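Side-chain contacts in glycosylation Associate Protein 2 (Streptococcus agalactiae serotype V, PDB 6OYC), which probably takes part in the glycosylation and export of serine-rich adhesins, as a component of the Gap1-Gap2-Gap3 complex of the accessory Sec system: residues T95-T98 / E99-L102; D116-I119 / R120-Y123; Q505-R508 / M509-N512. All coordinates share one frame; numbering follows the deposited sequence.

All three contacts are side-chain packing three or four residues apart within a single helix, and none touches another. Contacts 1 and 2 belong to the N-terminal region with its five-stranded parallel sheet: helix 96-104 carries the first, helix 115-125 the second, their centres about 24 Å apart and their nearest atoms about 12 Å apart. Contact 3 lies near the C-terminus on helix 495-514, against the mixed sheet of the region that resembles an alpha/beta hydrolase; its centre is about 32 Å from that of contact 1 and about 42 Å from that of contact 2. Tyr-506 of contact 3 comes near, without touching, a possible nucleophile elbow, whereas Gln-121 of contact 2 binds a glycerol, probably from the crystallisation liquor.

Contact 1: T95-T98 / E99-L102; sequences TGIT and EEFL
The first turns of helix 96-104, the helical crossover of the beta-alpha-beta unit formed with strands 86-89 and 108-110, bring Ile-97 against Glu-100 and Thr-98 against Leu-102. Successive i to i+4 backbone bonds start at Thr-95, where Glu-99 N reaches Thr-95 O at 3.1 Å from well above the carbonyl plane, 61° out of it. Glu-100 N bonds to Gly-96 O at 3.2 Å. Gly-96 has a positive phi of 58°, a backbone shape that favours glycine. Bonds from Phe-101 N to Ile-97 O and from Leu-102 N to Thr-98 O continue the helical pattern.

On the outer side, the extended chain of Glu-100 runs back along the preceding turn: with CG beside its own backbone N (chi1 -62°), Glu-100 CG comes to 3.4 Å from Gly-96 O. Its carboxylate then crosses the branch of Ile-97, Glu-100 OE1 lying 3.7 Å from Ile-97 CG2, so a charged end rests beside a methyl group rather than a polar partner across this contact.

The inner side is largely apolar. Phe-101 CB passes Thr-98 O, while its ring swings away from the first turn to Leu-63, Leu-74 and Val-86; Leu-102 faces Leu-65 and Tyr-88, so the helix packs on strands 62-65 and 86-89. Thr-98 is buried, and its OG1, beside the backbone N, is hydrogen-bonded to Tyr-70 N. Besides accepting the Leu-102 amide, Thr-98 O has Leu-102 CG close by, while Leu-102 CD1 lies 4.4 Å from Thr-98 CG2.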
# COMPACT_ATOMS: atom_id res chain seq x y z
N THR B 95 -5.94 -23.79 -18.83
CA THR B 95 -6.52 -23.44 -20.13
C THR B 95 -8.04 -23.36 -20.00
O THR B 95 -8.61 -23.58 -18.92
CB THR B 95 -6.14 -24.46 -21.21
OG1 THR B 95 -6.78 -25.70 -20.91
CG2 THR B 95 -4.64 -24.70 -21.26
N GLY B 96 -8.70 -23.04 -21.11
CA GLY B 96 -10.15 -23.03 -21.19
C GLY B 96 -10.79 -22.10 -20.17
O GLY B 96 -10.26 -21.05 -19.83
N ILE B 97 -11.97 -22.51 -19.69
CA ILE B 97 -12.69 -21.68 -18.75
C ILE B 97 -12.03 -21.69 -17.38
O ILE B 97 -12.24 -20.75 -16.59
CB ILE B 97 -14.15 -22.15 -18.63
CG1 ILE B 97 -14.19 -23.65 -18.32
CG2 ILE B 97 -14.91 -21.82 -19.91
CD1 ILE B 97 -14.37 -23.97 -16.86
N THR B 98 -11.25 -22.73 -17.06
CA THR B 98 -10.45 -22.71 -15.85
C THR B 98 -9.55 -21.49 -15.83
O THR B 98 -9.57 -20.71 -14.87
CB THR B 98 -9.62 -24.00 -15.73
OG1 THR B 98 -10.48 -25.14 -15.64
CG2 THR B 98 -8.72 -23.92 -14.49
N GLU B 99 -8.77 -21.29 -16.90
CA GLU B 99 -7.90 -20.12 -16.95
C GLU B 99 -8.71 -18.83 -16.90
O GLU B 99 -8.29 -17.86 -16.26
CB GLU B 99 -7.01 -20.17 -18.19
CG GLU B 99 -6.56 -18.79 -18.69
CD GLU B 99 -5.50 -18.15 -17.79
OE1 GLU B 99 -4.50 -18.83 -17.43
OE2 GLU B 99 -5.65 -16.95 -17.45
N GLU B 100 -9.87 -18.80 -17.56
CA GLU B 100 -10.68 -17.59 -17.51
C GLU B 100 -11.07 -17.27 -16.07
O GLU B 100 -11.02 -16.12 -15.64
CB GLU B 100 -11.96 -17.73 -18.34
CG GLU B 100 -11.77 -17.95 -19.83
CD GLU B 100 -13.10 -18.22 -20.54
OE1 GLU B 100 -13.11 -19.03 -21.51
OE2 GLU B 100 -14.13 -17.63 -20.13
N PHE B 101 -11.47 -18.30 -15.34
CA PHE B 101 -11.81 -18.14 -13.94
C PHE B 101 -10.63 -17.59 -13.15
O PHE B 101 -10.74 -16.55 -12.48
CB PHE B 101 -12.28 -19.48 -13.38
CG PHE B 101 -12.87 -19.39 -12.02
CD1 PHE B 101 -14.19 -19.02 -11.86
CD2 PHE B 101 -12.10 -19.65 -10.90
CE1 PHE B 101 -14.75 -18.93 -10.61
CE2 PHE B 101 -12.65 -19.55 -9.64
CZ PHE B 101 -13.97 -19.19 -9.49
N LEU B 102 -9.47 -18.25 -13.23
CA LEU B 102 -8.29 -17.78 -12.50
C LEU B 102 -7.99 -16.32 -12.81
O LEU B 102 -7.68 -15.53 -11.92
CB LEU B 102 -7.07 -18.65 -12.84
CG LEU B 102 -7.20 -20.15 -12.52
CD1 LEU B 102 -5.96 -20.90 -12.96
CD2 LEU B 102 -7.49 -20.41 -11.04

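Contact 2: D116-I119 / R120-Y123; sequences DQLI and RQFY
Arg-120 N bonds to Asp-116 O, and Arg-120 CB sits 3.5 Å from Asp-116 O as well. Beyond CB the chain bends and leaves the preceding turn; its guanidinium is taken by a salt bridge from NH2 to Glu-233, with Asp-235 a long, weak second ion partner.

Gln-121 follows, its N donating to Gln-117 O. CG stands beside the backbone N (chi1 -68°) and the extended chain therefore runs back along the previous turn, where Gln-121 CG closes to 3.2 Å on Gln-117 O. The two glutamine amides stack with planes 19° apart, and Gln-121 OE1 comes 3.8 Å from Gln-117 CG. Gln-121 OE1 also lies 3.6 Å from Leu-118 CD1, the leucine crossing at about a right angle. The amide of Gln-121 finds its partners outside this turn: NE2 bonds to Gly-264 O and OE1 to a bound glycerol.

At Phe-122 the amide N bonds to Leu-118 O at 2.8 Å, nearly straight. Its ring takes Leu-118 over one face in a CH-pi contact, Leu-118 CG 4.0 Å from the centroid and 19° off the normal, while Leu-118 CD1 touches Phe-122 CE1 at 3.6 Å. Phe-87 meets this ring edge-to-face.

Tyr-123 closes the series with its N on Ile-119 O; its ring leads away from the preceding turn toward Pro-23 and Met-26, where OH bonds to Asn-25 OD1 and Lys-5 makes a cation-pi contact. Arg-120 and Gln-121 reach Tyr-185 of strand 185-195, while Leu-118, Ile-119 and Phe-122 pack on strands 26-31 and 62-65: an amphipathic helix laid on a parallel alpha/beta sheet.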
# COMPACT_ATOMS: atom_id res chain seq x y z
N ASP B 116 1.73 -27.37 3.71
CA ASP B 116 1.88 -26.75 5.03
C ASP B 116 2.03 -25.24 4.94
O ASP B 116 1.44 -24.49 5.73
CB ASP B 116 3.11 -27.31 5.75
CG ASP B 116 2.81 -28.58 6.49
OD1 ASP B 116 1.83 -28.59 7.27
OD2 ASP B 116 3.55 -29.57 6.30
N GLN B 117 2.90 -24.78 4.03
CA GLN B 117 3.08 -23.34 3.86
C GLN B 117 1.74 -22.67 3.58
O GLN B 117 1.39 -21.67 4.22
CB GLN B 117 4.08 -23.06 2.74
CG GLN B 117 4.27 -21.58 2.47
CD GLN B 117 5.29 -21.28 1.37
OE1 GLN B 117 6.30 -20.58 1.59
NE2 GLN B 117 5.04 -21.79 0.18
N LEU B 118 0.96 -23.23 2.64
CA LEU B 118 -0.29 -22.60 2.25
C LEU B 118 -1.30 -22.62 3.38
O LEU B 118 -2.02 -21.64 3.59
CB LEU B 118 -0.88 -23.28 1.00
CG LEU B 118 -2.14 -22.57 0.49
CD1 LEU B 118 -1.80 -21.11 0.12
CD2 LEU B 118 -2.78 -23.31 -0.69
N ILE B 119 -1.38 -23.73 4.11
CA ILE B 119 -2.26 -23.78 5.27
C ILE B 119 -1.90 -22.69 6.27
O ILE B 119 -2.77 -21.97 6.78
CB ILE B 119 -2.19 -25.18 5.92
CG1 ILE B 119 -2.86 -26.19 4.98
CG2 ILE B 119 -2.81 -25.16 7.35
CD1 ILE B 119 -2.36 -27.58 5.17
N ARG B 120 -0.60 -22.54 6.57
CA ARG B 120 -0.16 -21.51 7.51
C ARG B 120 -0.49 -20.11 6.99
O ARG B 120 -0.92 -19.25 7.77
CB ARG B 120 1.35 -21.65 7.74
CG ARG B 120 1.88 -20.96 8.99
CD ARG B 120 1.29 -21.62 10.23
NE ARG B 120 1.84 -21.11 11.49
CZ ARG B 120 1.32 -21.40 12.68
NH1 ARG B 120 0.24 -22.18 12.76
NH2 ARG B 120 1.86 -20.91 13.78
N GLN B 121 -0.30 -19.88 5.69
CA GLN B 121 -0.63 -18.58 5.10
C GLN B 121 -2.13 -18.29 5.18
O GLN B 121 -2.53 -17.16 5.47
CB GLN B 121 -0.17 -18.54 3.64
CG GLN B 121 1.33 -18.55 3.44
CD GLN B 121 1.71 -18.69 1.96
OE1 GLN B 121 1.23 -19.59 1.27
NE2 GLN B 121 2.56 -17.81 1.48
N PHE B 122 -2.96 -19.28 4.87
CA PHE B 122 -4.39 -19.14 5.12
C PHE B 122 -4.64 -18.74 6.57
O PHE B 122 -5.30 -17.72 6.87
CB PHE B 122 -5.12 -20.45 4.80
CG PHE B 122 -5.32 -20.72 3.32
CD1 PHE B 122 -4.92 -19.79 2.36
CD2 PHE B 122 -5.92 -21.90 2.90
CE1 PHE B 122 -5.13 -20.05 0.99
CE2 PHE B 122 -6.12 -22.18 1.54
CZ PHE B 122 -5.72 -21.25 0.59
N TYR B 123 -4.08 -19.52 7.50
CA TYR B 123 -4.36 -19.34 8.93
C TYR B 123 -4.04 -17.91 9.39
O TYR B 123 -4.77 -17.34 10.19
CB TYR B 123 -3.55 -20.34 9.74
CG TYR B 123 -4.05 -20.50 11.16
CD1 TYR B 123 -5.39 -20.74 11.42
CD2 TYR B 123 -3.18 -20.42 12.25
CE1 TYR B 123 -5.86 -20.90 12.69
CE2 TYR B 123 -3.65 -20.58 13.55
CZ TYR B 123 -5.00 -20.81 13.75
OH TYR B 123 -5.51 -20.97 15.01

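Contact 3: Q505-R508 / M509-N512; sequences QYRR and MLSN
An unusual first torsion (chi1 98°) and an extended run from CG to NE send the side chain of Arg-508 along the helix toward Asn-512, whose CG lies beside its own backbone N. The two groups meet with Asn-512 ND2 over one face of the guanidinium, 3.2 Å from Arg-508 NH1, the planes 84° apart. Both nitrogens are donors, so this is close packing without a hydrogen bond. The same amide also packs on the backbone, Asn-512 CG 3.1 Å from Arg-508 O, which accepts Asn-512 N.

Next round the helix, Arg-507 passes Leu-510 obliquely, Arg-507 NH1 lying 4.2 Å from Leu-510 CD1; its NE forms a salt bridge with Glu-518. Leu-510 CG presses on Tyr-506 O at 3.3 Å, and Leu-510 N bonds to Tyr-506 O at 2.9 Å, almost straight.

These turns belong to helix 495-514, which packs on the mixed sheet of a region resembling an alpha/beta hydrolase. Tyr-506 and Met-509 face the sheet: both touch Ile-366 on strand 365-370, and they reach Ile-390 and Ala-388, respectively, on strand 388-392. Leu-510 packs on Pro-296 and Met-319. Tyr-506 OH bonds to Ser-368 OG, and its ring meets Phe-502 edge-to-face.

The helical hydrogen bonding weakens at Met-509, whose N divides between Gln-505 O and Tyr-506 O in two weak bonds, both far from straight. Met-509 CB is 3.3 Å from Gln-505 O, and the thioether leads away from the preceding turn.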
# COMPACT_ATOMS: atom_id res chain seq x y z
N GLN B 505 -18.04 13.79 -9.99
CA GLN B 505 -17.23 13.95 -11.19
C GLN B 505 -16.84 12.61 -11.78
O GLN B 505 -16.74 12.47 -13.00
CB GLN B 505 -16.00 14.78 -10.86
CG GLN B 505 -15.62 15.76 -11.94
CD GLN B 505 -16.72 16.74 -12.26
OE1 GLN B 505 -17.53 17.09 -11.40
NE2 GLN B 505 -16.76 17.20 -13.51
N TYR B 506 -16.63 11.60 -10.93
CA TYR B 506 -16.33 10.26 -11.42
C TYR B 506 -17.54 9.63 -12.11
O TYR B 506 -17.43 9.12 -13.23
CB TYR B 506 -15.85 9.38 -10.26
CG TYR B 506 -14.37 9.03 -10.30
CD1 TYR B 506 -13.86 8.16 -11.25
CD2 TYR B 506 -13.49 9.58 -9.36
CE1 TYR B 506 -12.51 7.84 -11.28
CE2 TYR B 506 -12.13 9.26 -9.39
CZ TYR B 506 -11.65 8.39 -10.34
OH TYR B 506 -10.30 8.07 -10.39
N ARG B 507 -18.70 9.65 -11.44
CA ARG B 507 -19.86 8.92 -11.96
C ARG B 507 -20.36 9.54 -13.25
O ARG B 507 -20.72 8.82 -14.20
CB ARG B 507 -20.97 8.86 -10.91
CG ARG B 507 -21.05 7.54 -10.14
CD ARG B 507 -21.17 6.33 -11.09
NE ARG B 507 -21.51 5.11 -10.36
CZ ARG B 507 -21.52 3.89 -10.89
NH1 ARG B 507 -21.20 3.71 -12.16
NH2 ARG B 507 -21.85 2.84 -10.14
N ARG B 508 -20.39 10.88 -13.32
CA ARG B 508 -20.82 11.55 -14.54
C ARG B 508 -19.83 11.33 -15.68
O ARG B 508 -20.22 11.39 -16.85
CB ARG B 508 -21.01 13.04 -14.28
CG ARG B 508 -19.81 13.89 -14.69
CD ARG B 508 -20.18 15.36 -14.86
NE ARG B 508 -19.25 16.05 -15.76
CZ ARG B 508 -19.58 16.49 -16.97
NH1 ARG B 508 -20.82 16.33 -17.43
NH2 ARG B 508 -18.67 17.11 -17.72
N MET B 509 -18.57 11.06 -15.38
CA MET B 509 -17.62 10.83 -16.45
C MET B 509 -17.61 9.38 -16.92
O MET B 509 -17.44 9.13 -18.12
CB MET B 509 -16.22 11.25 -16.00
CG MET B 509 -15.25 11.27 -17.15
SD MET B 509 -13.63 10.85 -16.53
CE MET B 509 -13.82 9.08 -16.53
N LEU B 510 -17.78 8.43 -16.01
CA LEU B 510 -17.95 7.04 -16.42
C LEU B 510 -19.14 6.90 -17.37
O LEU B 510 -19.11 6.08 -18.30
CB LEU B 510 -18.12 6.14 -15.20
CG LEU B 510 -16.96 6.02 -14.19
CD1 LEU B 510 -17.39 5.19 -13.01
CD2 LEU B 510 -15.71 5.43 -14.81
N SER B 511 -20.18 7.72 -17.18
CA SER B 511 -21.34 7.67 -18.07
C SER B 511 -21.03 8.31 -19.41
O SER B 511 -21.27 7.71 -20.47
CB SER B 511 -22.53 8.36 -17.42
OG SER B 511 -23.70 8.09 -18.17
N ASN B 512 -20.48 9.53 -19.39
CA ASN B 512 -20.29 10.29 -20.62
C ASN B 512 -19.31 9.62 -21.57
O ASN B 512 -19.52 9.61 -22.79
CB ASN B 512 -19.81 11.70 -20.29
CG ASN B 512 -20.89 12.56 -19.66
OD1 ASN B 512 -22.07 12.22 -19.68
ND2 ASN B 512 -20.48 13.68 -19.10